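Local coordinates for protein endoglucanase E (PDB 2WAO) that probably removes acetyl groups from plant cell-wall polysaccharides through its family 2 carbohydrate esterase module, which also binds cellulose chains in its active-site cleft, at residues A[222-231]-A[264-275]; A[45-56]-A[93-104]. All coordinates share one frame; numbering follows the deposited sequence. Where two conformers were deposited one is given.

In the fold
Contacts 1 and 2 lie in different domains of the module, their centres about 32 Å apart and their nearest atoms about 10 Å apart, without touching. Contact 2 joins residues 45-56 to 93-104 in the N-terminal beta domain, where backbone hydrogen bonds between strands and a buried apolar layer hold the pieces together. Contact 1, residues 222-231 against 264-275, belongs to the SGNH-hydrolase domain; no direct hydrogen bond crosses it, and side-chain packing and bridging waters do the joining. Both are mainly buried, yet each has an exposed margin, at F230 and T267 in contact 1 and at K48 and G50 in contact 2. Contact 1 also reaches a glucose unit of the bound glycan through W265.

Contact 1. Residues A[222-231]-A[264-275]; sequences GTNDFSTSFA and LWGTGLDLCRSY. With BGC (beta-D-glucopyranose), chain B; FMT (formic acid), chain H.
F226 is the knob of this contact, its ring set among G268, L271, C272 and Y275 on helix 266-285. With CG anti to its own carbonyl carbon (chi1 -61°), F226 brings CZ within 3.4 Å of Y275 CD2. The two aromatic planes meet obliquely, at 64°. C272 CA lies over one face of F226, toward its rim, with C272 CB 3.8 Å from F226 CD2 and the sulfur oblique to the ring, while F236 of helix 233-250 adds an edge-to-face partner. L264 extends the apolar core, bringing CD2 to 4.0 Å from F226 CB.

In contrast to this buried pocket, the side formed by F230 and T267 faces solvent, though its contacts are close. The F230 side chain crosses those of L271 and T267 at about a right angle, touching L271 CD1 and T267 CG2. G268 lets F230 come near, its bare CA lying 3.5 Å from F230 CE1. A formic acid, probably from the crystallisation liquor, lies over one face of F230, held by a straight bond from F230 N to FMT O2 (2.8 Å, 179°). Water takes the place of direct polar contacts: one molecule joins S227 O to W265 NE1, another A231 O to Y275 OH. The hydroxymethyl C6 of a glucose unit sits 3.7 Å above the centre of the W265 indole face, making W265 an aromatic wall of the glycan pocket in this SGNH-hydrolase fold.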
loop_
_atom_site.group_PDB
_atom_site.type_symbol
_atom_site.label_atom_id
_atom_site.label_comp_id
_atom_site.label_asym_id
_atom_site.label_seq_id
_atom_site.Cartn_x
_atom_site.Cartn_y
_atom_site.Cartn_z
ATOM N N GLY A 222 8.731 -11.627 -2.626
ATOM C CA GLY A 222 9.709 -12.614 -3.062
ATOM C C GLY A 222 10.836 -11.914 -3.775
ATOM O O GLY A 222 11.894 -12.509 -3.948
ATOM N N THR A 223 10.657 -10.647 -4.170
ATOM C CA THR A 223 11.810 -9.899 -4.739
ATOM C C THR A 223 13.047 -9.918 -3.832
ATOM O O THR A 223 14.182 -10.185 -4.289
ATOM C CB THR A 223 11.450 -8.407 -5.106
ATOM O OG1 THR A 223 10.386 -8.429 -6.057
ATOM C CG2 THR A 223 12.635 -7.690 -5.773
ATOM N N ASN A 224 12.825 -9.725 -2.539
ATOM C CA ASN A 224 13.963 -9.651 -1.623
ATOM C C ASN A 224 14.500 -11.042 -1.317
ATOM O O ASN A 224 15.625 -11.181 -0.872
ATOM C CB ASN A 224 13.583 -8.819 -0.371
ATOM C CG ASN A 224 13.317 -7.415 -0.737
ATOM O OD1 ASN A 224 12.157 -6.922 -0.646
ATOM N ND2 ASN A 224 14.314 -6.787 -1.320
ATOM N N ASP A 225 13.680 -12.065 -1.544
ATOM C CA ASP A 225 14.123 -13.467 -1.388
ATOM C C ASP A 225 15.031 -13.963 -2.536
ATOM O O ASP A 225 15.667 -14.998 -2.392
ATOM C CB ASP A 225 12.921 -14.389 -1.236
ATOM C CG ASP A 225 12.116 -14.062 0.049
ATOM O OD1 ASP A 225 12.540 -14.519 1.132
ATOM O OD2 ASP A 225 11.087 -13.335 -0.015
ATOM N N PHE A 226 15.044 -13.248 -3.667
ATOM C CA PHE A 226 15.833 -13.675 -4.850
ATOM C C PHE A 226 16.683 -12.594 -5.479
ATOM O O PHE A 226 17.298 -12.846 -6.524
ATOM C CB PHE A 226 14.907 -14.339 -5.933
ATOM C CG PHE A 226 14.234 -15.543 -5.437
ATOM C CD1 PHE A 226 14.897 -16.799 -5.480
ATOM C CD2 PHE A 226 12.958 -15.447 -4.829
ATOM C CE1 PHE A 226 14.337 -17.932 -4.954
ATOM C CE2 PHE A 226 12.375 -16.605 -4.277
ATOM C CZ PHE A 226 13.057 -17.847 -4.349
ATOM N N SER A 227 16.764 -11.392 -4.891
ATOM C CA SER A 227 17.534 -10.344 -5.545
ATOM C C SER A 227 19.028 -10.393 -5.204
ATOM O O SER A 227 19.801 -9.797 -5.885
ATOM C CB SER A 227 16.956 -8.938 -5.325
ATOM O OG SER A 227 16.983 -8.603 -3.928
ATOM N N THR A 228 19.422 -11.075 -4.127
ATOM C CA THR A 228 20.843 -11.159 -3.808
ATOM C C THR A 228 21.231 -12.634 -3.739
ATOM O O THR A 228 21.756 -13.166 -4.732
ATOM C CB THR A 228 21.223 -10.333 -2.535
ATOM O OG1 THR A 228 20.401 -10.752 -1.440
ATOM C CG2 THR A 228 21.053 -8.802 -2.792
ATOM N N SER A 229 20.867 -13.304 -2.658
ATOM C CA SER A 229 21.187 -14.711 -2.428
ATOM C C SER A 229 19.857 -15.457 -2.485
ATOM O O SER A 229 18.946 -15.098 -1.719
ATOM C CB SER A 229 21.777 -14.824 -1.036
ATOM O OG SER A 229 22.224 -16.136 -0.806
ATOM N N PHE A 230 19.732 -16.420 -3.397
ATOM C CA PHE A 230 18.450 -17.090 -3.683
ATOM C C PHE A 230 17.969 -17.880 -2.465
ATOM O O PHE A 230 18.701 -18.747 -1.973
ATOM C CB PHE A 230 18.563 -18.064 -4.870
ATOM C CG PHE A 230 18.962 -17.415 -6.189
ATOM C CD1 PHE A 230 18.703 -16.059 -6.443
ATOM C CD2 PHE A 230 19.561 -18.183 -7.177
ATOM C CE1 PHE A 230 19.074 -15.475 -7.681
ATOM C CE2 PHE A 230 19.932 -17.609 -8.400
ATOM C CZ PHE A 230 19.672 -16.261 -8.651
ATOM N N ALA A 231 16.742 -17.640 -1.999
ATOM C CA ALA A 231 16.208 -18.376 -0.834
ATOM C C ALA A 231 16.068 -19.867 -1.153
ATOM O O ALA A 231 15.754 -20.241 -2.285
ATOM C CB ALA A 231 14.821 -17.813 -0.436
ATOM N N LEU A 264 12.438 -8.617 -10.493
ATOM C CA LEU A 264 13.308 -9.781 -10.597
ATOM C C LEU A 264 13.769 -9.995 -12.045
ATOM O O LEU A 264 13.065 -9.607 -13.005
ATOM C CB LEU A 264 12.614 -11.037 -10.050
ATOM C CG LEU A 264 12.541 -11.010 -8.512
ATOM C CD1 LEU A 264 11.832 -12.278 -8.066
ATOM C CD2 LEU A 264 13.996 -10.953 -7.909
ATOM N N TRP A 265 14.951 -10.594 -12.196
ATOM C CA TRP A 265 15.525 -10.835 -13.542
ATOM C C TRP A 265 16.293 -12.166 -13.467
ATOM O O TRP A 265 16.586 -12.700 -12.368
ATOM C CB TRP A 265 16.492 -9.686 -13.948
ATOM C CG TRP A 265 17.675 -9.627 -13.040
ATOM C CD1 TRP A 265 17.736 -9.075 -11.776
ATOM C CD2 TRP A 265 18.962 -10.217 -13.283
ATOM N NE1 TRP A 265 18.999 -9.271 -11.238
ATOM C CE2 TRP A 265 19.771 -9.950 -12.144
ATOM C CE3 TRP A 265 19.518 -10.916 -14.372
ATOM C CZ2 TRP A 265 21.101 -10.391 -12.041
ATOM C CZ3 TRP A 265 20.868 -11.344 -14.286
ATOM C CH2 TRP A 265 21.638 -11.071 -13.123
ATOM N N GLY A 266 16.621 -12.686 -14.632
ATOM C CA GLY A 266 17.523 -13.853 -14.741
ATOM C C GLY A 266 17.049 -15.066 -13.975
ATOM O O GLY A 266 15.835 -15.356 -13.912
ATOM N N THR A 267 18.000 -15.784 -13.389
ATOM C CA THR A 267 17.678 -16.970 -12.605
ATOM C C THR A 267 16.770 -16.704 -11.391
ATOM O O THR A 267 15.912 -17.511 -11.106
ATOM C CB THR A 267 18.943 -17.770 -12.232
ATOM O OG1 THR A 267 19.605 -18.103 -13.459
ATOM C CG2 THR A 267 18.590 -19.108 -11.515
ATOM N N GLY A 268 16.956 -15.578 -10.709
ATOM C CA GLY A 268 16.126 -15.228 -9.564
ATOM C C GLY A 268 14.662 -15.123 -9.968
ATOM O O GLY A 268 13.788 -15.614 -9.241
ATOM N N LEU A 269 14.402 -14.516 -11.123
ATOM C CA LEU A 269 13.049 -14.466 -11.642
ATOM C C LEU A 269 12.537 -15.840 -12.009
ATOM O O LEU A 269 11.399 -16.153 -11.669
ATOM C CB LEU A 269 12.944 -13.521 -12.858
ATOM C CG LEU A 269 11.583 -13.559 -13.574
ATOM C CD1 LEU A 269 10.417 -13.179 -12.683
ATOM C CD2 LEU A 269 11.626 -12.609 -14.768
ATOM N N ASP A 270 13.329 -16.657 -12.713
ATOM C CA ASP A 270 12.815 -17.989 -13.074
ATOM C C ASP A 270 12.453 -18.805 -11.797
ATOM O O ASP A 270 11.433 -19.474 -11.755
ATOM C CB ASP A 270 13.794 -18.772 -13.973
ATOM C CG ASP A 270 13.988 -18.121 -15.324
ATOM O OD1 ASP A 270 13.089 -17.354 -15.775
ATOM O OD2 ASP A 270 15.092 -18.337 -15.934
ATOM N N LEU A 271 13.325 -18.789 -10.792
ATOM C CA LEU A 271 13.107 -19.552 -9.556
ATOM C C LEU A 271 11.888 -19.000 -8.822
ATOM O O LEU A 271 11.017 -19.777 -8.412
ATOM C CB LEU A 271 14.343 -19.535 -8.646
ATOM C CG LEU A 271 15.603 -20.314 -9.072
ATOM C CD1 LEU A 271 16.788 -19.936 -8.196
ATOM C CD2 LEU A 271 15.287 -21.811 -9.042
ATOM N N CYS A 272 11.808 -17.678 -8.660
ATOM C CA CYS A 272 10.629 -17.088 -8.003
ATOM C C CYS A 272 9.312 -17.487 -8.739
ATOM O O CYS A 272 8.334 -17.926 -8.107
ATOM C CB CYS A 272 10.760 -15.564 -7.875
ATOM S SG CYS A 272 9.595 -14.937 -6.621
ATOM N N ARG A 273 9.298 -17.370 -10.068
ATOM C CA ARG A 273 8.146 -17.797 -10.835
ATOM C C ARG A 273 7.843 -19.278 -10.597
ATOM O O ARG A 273 6.700 -19.632 -10.357
ATOM C CB ARG A 273 8.345 -17.508 -12.322
ATOM C CG ARG A 273 7.096 -17.774 -13.199
ATOM C CD ARG A 273 7.325 -17.219 -14.633
ATOM N NE ARG A 273 8.647 -17.534 -15.133
ATOM C CZ ARG A 273 9.515 -16.688 -15.683
ATOM N NH1 ARG A 273 9.234 -15.405 -15.893
ATOM N NH2 ARG A 273 10.680 -17.167 -16.055
ATOM N N SER A 274 8.865 -20.128 -10.686
ATOM C CA SER A 274 8.659 -21.556 -10.457
ATOM C C SER A 274 8.046 -21.799 -9.052
ATOM O O SER A 274 7.092 -22.550 -8.916
ATOM C CB SER A 274 10.010 -22.297 -10.585
ATOM O OG SER A 274 9.816 -23.688 -10.399
ATOM N N TYR A 275 8.614 -21.167 -8.033
ATOM C CA TYR A 275 8.187 -21.435 -6.638
ATOM C C TYR A 275 6.765 -20.924 -6.339
ATOM O O TYR A 275 5.944 -21.682 -5.788
ATOM C CB TYR A 275 9.176 -20.864 -5.614
ATOM C CG TYR A 275 10.579 -21.408 -5.673
ATOM C CD1 TYR A 275 10.931 -22.481 -6.511
ATOM C CD2 TYR A 275 11.576 -20.814 -4.901
ATOM C CE1 TYR A 275 12.264 -22.935 -6.563
ATOM C CE2 TYR A 275 12.895 -21.253 -4.963
ATOM C CZ TYR A 275 13.209 -22.337 -5.769
ATOM O OH TYR A 275 14.540 -22.742 -5.802
HETATM C C2 BGC B . 17.200 -6.223 -16.683
HETATM C C3 BGC B . 17.682 -5.272 -15.593
HETATM C C4 BGC B . 18.759 -5.924 -14.735
HETATM C C5 BGC B . 19.827 -6.580 -15.604
HETATM C C6 BGC B . 20.859 -7.303 -14.747
HETATM C C1 BGC B . 18.378 -6.856 -17.414
HETATM O O1 BGC B . 17.899 -7.801 -18.345
HETATM O O2 BGC B . 16.400 -5.516 -17.604
HETATM O O3 BGC B . 16.593 -4.901 -14.778
HETATM O O4 BGC B . 19.209 -5.292 -14.106
HETATM O O5 BGC B . 19.219 -7.500 -16.483
HETATM O O6 BGC B . 21.525 -8.269 -15.529
HETATM C C FMT H . 22.272 -16.496 -5.773
HETATM O O1 FMT H . 23.334 -16.592 -6.397
HETATM O O2 FMT H . 22.003 -17.219 -4.813
HETATM O O HOH W 1 9.819 -8.373 -8.772
HETATM O O HOH W 2 18.994 -8.358 -8.576
HETATM O O HOH W 3 16.395 -21.201 -4.593
#

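Contact 2. Residues A[45-56]-A[93-104]; sequences VTIKSGGENWFQ and KRTEASLGEVQF
Two antiparallel strand pairings of the N-terminal beta domain meet here, because the chain turns a corner at G50 and G51 between strands 43-49 and 52-59. In the first, K48 and Q103 form a hydrogen-bonded pair, K48 N giving to Q103 O (2.9 Å) and Q103 N to K48 O (2.8 Å). G50 N continues the pairing to E101 O at 2.9 Å. On the face carrying K48 and Q103 a water bridges K48 NZ and Q103 OE1, while Q103 NE2 is held by D21.

In the second, F55 and K93 form a non-hydrogen-bonded pair, while the T95 hydroxyl, placed between backbone N and carbonyl carbon (chi1 39°), accepts from W54 N at 3.0 Å. R94 N hydrogen-bonds to W54 O; farther out, the R94 guanidinium forms a salt bridge with E139.

Between the layers, V102 sends CG2 to the edge of the F55 ring (3.8 Å to F55 CZ) and CG1 over a face of F104, whose CD1 lies 4.0 Å from I47 CG1. I47 CD1 covers an F55 face. Such an apolar filling between two antiparallel sheets is characteristic of a beta-sandwich, consistent with the galactose-binding-like fold of this domain.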
loop_
_atom_site.group_PDB
_atom_site.type_symbol
_atom_site.label_atom_id
_atom_site.label_comp_id
_atom_site.label_asym_id
_atom_site.label_seq_id
_atom_site.Cartn_x
_atom_site.Cartn_y
_atom_site.Cartn_z
ATOM N N VAL A 45 -5.123 21.071 8.698
ATOM C CA VAL A 45 -5.024 19.875 9.527
ATOM C C VAL A 45 -3.788 19.993 10.416
ATOM O O VAL A 45 -2.796 20.594 10.008
ATOM C CB VAL A 45 -4.950 18.565 8.633
ATOM C CG1 VAL A 45 -3.664 18.523 7.824
ATOM C CG2 VAL A 45 -5.086 17.274 9.491
ATOM N N THR A 46 -3.860 19.435 11.619
ATOM C CA THR A 46 -2.683 19.294 12.454
ATOM C C THR A 46 -2.243 17.839 12.438
ATOM O O THR A 46 -3.043 16.922 12.693
ATOM C CB THR A 46 -2.977 19.752 13.902
ATOM O OG1 THR A 46 -3.456 21.112 13.857
ATOM C CG2 THR A 46 -1.714 19.690 14.755
ATOM N N ILE A 47 -0.965 17.648 12.105
ATOM C CA ILE A 47 -0.375 16.322 11.954
ATOM C C ILE A 47 0.856 16.195 12.841
ATOM O O ILE A 47 1.756 17.064 12.790
ATOM C CB ILE A 47 0.077 16.093 10.490
ATOM C CG1 ILE A 47 -1.171 15.955 9.590
ATOM C CG2 ILE A 47 1.008 14.822 10.409
ATOM C CD1 ILE A 47 -0.909 16.210 8.095
ATOM N N LYS A 48 0.912 15.112 13.610
ATOM C CA LYS A 48 2.161 14.717 14.263
ATOM C C LYS A 48 2.784 13.542 13.520
ATOM O O LYS A 48 2.083 12.575 13.206
ATOM C CB LYS A 48 1.905 14.370 15.732
ATOM C CG LYS A 48 3.163 13.910 16.490
ATOM C CD LYS A 48 2.850 13.734 17.964
ATOM C CE LYS A 48 3.862 12.813 18.599
ATOM N NZ LYS A 48 3.372 12.490 19.947
ATOM N N SER A 49 4.089 13.606 13.265
ATOM C CA SER A 49 4.804 12.591 12.489
ATOM C C SER A 49 6.089 12.202 13.186
ATOM O O SER A 49 6.867 13.074 13.592
ATOM C CB SER A 49 5.143 13.128 11.081
ATOM O OG SER A 49 5.773 12.063 10.315
ATOM N N GLY A 50 6.321 10.900 13.294
ATOM C CA GLY A 50 7.527 10.382 13.945
ATOM C C GLY A 50 8.795 10.519 13.108
ATOM O O GLY A 50 9.900 10.600 13.656
ATOM N N GLY A 51 8.651 10.566 11.791
ATOM C CA GLY A 51 9.809 10.666 10.889
ATOM C C GLY A 51 9.492 11.592 9.736
ATOM O O GLY A 51 8.638 12.474 9.868
ATOM N N GLU A 52 10.188 11.420 8.597
ATOM C CA GLU A 52 9.936 12.265 7.433
ATOM C C GLU A 52 8.804 11.649 6.608
ATOM O O GLU A 52 9.044 10.812 5.740
ATOM C CB GLU A 52 11.188 12.468 6.551
ATOM C CG GLU A 52 10.903 13.458 5.431
ATOM C CD GLU A 52 12.043 13.649 4.478
ATOM O OE1 GLU A 52 13.156 13.187 4.820
ATOM O OE2 GLU A 52 11.809 14.251 3.388
ATOM N N ASN A 53 7.582 12.003 6.941
ATOM C CA ASN A 53 6.440 11.530 6.174
ATOM C C ASN A 53 5.953 12.606 5.221
ATOM O O ASN A 53 5.956 13.816 5.540
ATOM C CB ASN A 53 5.292 11.098 7.112
ATOM C CG ASN A 53 5.531 9.714 7.707
ATOM O OD1 ASN A 53 5.697 9.556 8.921
ATOM N ND2 ASN A 53 5.557 8.709 6.848
ATOM N N TRP A 54 5.464 12.156 4.077
ATOM C CA TRP A 54 4.958 13.043 3.061
ATOM C C TRP A 54 3.497 12.725 2.852
ATOM O O TRP A 54 3.113 11.549 2.923
ATOM C CB TRP A 54 5.705 12.805 1.728
ATOM C CG TRP A 54 7.080 13.516 1.715
ATOM C CD1 TRP A 54 8.216 13.154 2.405
ATOM C CD2 TRP A 54 7.364 14.773 1.090
ATOM N NE1 TRP A 54 9.233 14.095 2.178
ATOM C CE2 TRP A 54 8.724 15.100 1.389
ATOM C CE3 TRP A 54 6.602 15.653 0.291
ATOM C CZ2 TRP A 54 9.351 16.271 0.899
ATOM C CZ3 TRP A 54 7.230 16.827 -0.194
ATOM C CH2 TRP A 54 8.594 17.113 0.128
ATOM N N PHE A 55 2.751 13.769 2.516
ATOM C CA PHE A 55 1.296 13.729 2.294
ATOM C C PHE A 55 0.883 14.429 1.020
ATOM O O PHE A 55 1.579 15.324 0.524
ATOM C CB PHE A 55 0.541 14.366 3.456
ATOM C CG PHE A 55 0.930 13.810 4.796
ATOM C CD1 PHE A 55 0.229 12.749 5.361
ATOM C CD2 PHE A 55 2.075 14.295 5.434
ATOM C CE1 PHE A 55 0.642 12.178 6.605
ATOM C CE2 PHE A 55 2.488 13.749 6.674
ATOM C CZ PHE A 55 1.759 12.696 7.249
ATOM N N GLN A 56 -0.293 14.062 0.512
ATOM C CA GLN A 56 -0.917 14.850 -0.563
ATOM C C GLN A 56 -2.399 14.969 -0.226
ATOM O O GLN A 56 -3.012 13.963 0.211
ATOM C CB GLN A 56 -0.763 14.151 -1.910
ATOM C CG GLN A 56 -1.310 15.008 -3.103
ATOM C CD GLN A 56 -0.858 14.486 -4.425
ATOM O OE1 GLN A 56 -0.308 15.240 -5.281
ATOM N NE2 GLN A 56 -1.078 13.172 -4.633
ATOM N N LYS A 93 -1.360 9.505 3.015
ATOM C CA LYS A 93 -0.019 9.306 3.527
ATOM C C LYS A 93 0.803 8.652 2.390
ATOM O O LYS A 93 0.608 7.464 2.023
ATOM C CB LYS A 93 -0.015 8.413 4.772
ATOM C CG LYS A 93 1.396 8.271 5.383
ATOM C CD LYS A 93 1.363 7.289 6.603
ATOM C CE LYS A 93 2.642 7.390 7.449
ATOM N NZ LYS A 93 3.743 6.398 7.063
ATOM N N ARG A 94 1.689 9.426 1.800
ATOM C CA ARG A 94 2.477 8.900 0.653
ATOM C C ARG A 94 3.499 7.844 1.028
ATOM O O ARG A 94 3.703 6.864 0.280
ATOM C CB ARG A 94 3.206 10.051 -0.023
ATOM C CG ARG A 94 2.244 11.011 -0.653
ATOM C CD ARG A 94 2.954 12.364 -0.979
ATOM N NE ARG A 94 4.236 12.272 -1.750
ATOM C CZ ARG A 94 4.382 12.510 -3.063
ATOM N NH1 ARG A 94 3.339 12.762 -3.869
ATOM N NH2 ARG A 94 5.590 12.466 -3.608
ATOM N N THR A 95 4.156 8.093 2.147
ATOM C CA THR A 95 5.340 7.377 2.608
ATOM C C THR A 95 5.009 6.156 3.473
ATOM O O THR A 95 3.934 6.044 4.086
ATOM C CB THR A 95 6.239 8.335 3.411
ATOM O OG1 THR A 95 5.390 9.184 4.198
ATOM C CG2 THR A 95 7.082 9.222 2.458
ATOM N N GLU A 96 5.949 5.231 3.547
ATOM C CA GLU A 96 5.689 3.938 4.184
ATOM C C GLU A 96 5.832 3.944 5.712
ATOM O O GLU A 96 6.268 4.940 6.341
ATOM C CB GLU A 96 6.598 2.884 3.572
ATOM C CG GLU A 96 8.105 3.214 3.796
ATOM C CD GLU A 96 8.985 2.188 3.126
ATOM O OE1 GLU A 96 9.135 1.070 3.678
ATOM O OE2 GLU A 96 9.497 2.509 2.009
ATOM N N ALA A 97 5.468 2.811 6.290
ATOM C CA ALA A 97 5.371 2.660 7.750
ATOM C C ALA A 97 6.739 2.862 8.395
ATOM O O ALA A 97 6.851 3.460 9.500
ATOM C CB ALA A 97 4.789 1.278 8.081
ATOM N N SER A 98 7.789 2.417 7.708
ATOM C CA SER A 98 9.138 2.551 8.293
ATOM C C SER A 98 9.560 4.022 8.506
ATOM O O SER A 98 10.491 4.292 9.276
ATOM C CB SER A 98 10.202 1.806 7.477
ATOM O OG SER A 98 10.391 2.432 6.231
ATOM N N LEU A 99 8.909 4.974 7.846
ATOM C CA LEU A 99 9.252 6.391 8.041
ATOM C C LEU A 99 8.498 7.052 9.225
ATOM O O LEU A 99 8.670 8.248 9.493
ATOM C CB LEU A 99 9.038 7.198 6.766
ATOM C CG LEU A 99 10.032 6.854 5.677
ATOM C CD1 LEU A 99 9.532 7.289 4.309
ATOM C CD2 LEU A 99 11.453 7.452 5.987
ATOM N N GLY A 100 7.657 6.290 9.910
ATOM C CA GLY A 100 7.170 6.738 11.205
ATOM C C GLY A 100 5.668 6.753 11.280
ATOM O O GLY A 100 4.989 6.879 10.271
ATOM N N GLU A 101 5.147 6.653 12.497
ATOM C CA GLU A 101 3.697 6.755 12.729
ATOM C C GLU A 101 3.252 8.186 12.610
ATOM O O GLU A 101 4.027 9.117 12.867
ATOM C CB GLU A 101 3.324 6.239 14.133
ATOM C CG GLU A 101 3.741 4.801 14.311
ATOM C CD GLU A 101 3.744 4.351 15.771
ATOM O OE1 GLU A 101 3.226 5.127 16.630
ATOM O OE2 GLU A 101 4.278 3.236 16.044
ATOM N N VAL A 102 1.996 8.362 12.234
ATOM C CA VAL A 102 1.425 9.680 12.039
ATOM C C VAL A 102 0.130 9.729 12.854
ATOM O O VAL A 102 -0.643 8.763 12.855
ATOM C CB VAL A 102 1.095 9.841 10.548
ATOM C CG1 VAL A 102 0.091 11.033 10.251
ATOM C CG2 VAL A 102 2.405 9.985 9.777
ATOM N N GLN A 103 -0.094 10.855 13.502
ATOM C CA GLN A 103 -1.325 11.052 14.274
ATOM C C GLN A 103 -2.024 12.278 13.697
ATOM O O GLN A 103 -1.382 13.326 13.473
ATOM C CB GLN A 103 -0.963 11.226 15.750
ATOM C CG GLN A 103 -2.180 11.379 16.683
ATOM C CD GLN A 103 -1.820 11.364 18.158
ATOM O OE1 GLN A 103 -0.721 11.812 18.561
ATOM N NE2 GLN A 103 -2.729 10.816 18.983
ATOM N N PHE A 104 -3.327 12.136 13.440
ATOM C CA PHE A 104 -4.134 13.231 12.949
ATOM C C PHE A 104 -4.764 13.878 14.147
ATOM O O PHE A 104 -5.500 13.229 14.909
ATOM C CB PHE A 104 -5.166 12.774 11.886
ATOM C CG PHE A 104 -4.504 12.244 10.662
ATOM C CD1 PHE A 104 -3.955 13.110 9.737
ATOM C CD2 PHE A 104 -4.343 10.874 10.492
ATOM C CE1 PHE A 104 -3.279 12.621 8.616
ATOM C CE2 PHE A 104 -3.664 10.359 9.384
ATOM C CZ PHE A 104 -3.136 11.242 8.440
HETATM O O HOH W 4 1.381 10.226 19.624
HETATM O O HOH W 5 3.372 10.449 15.524
#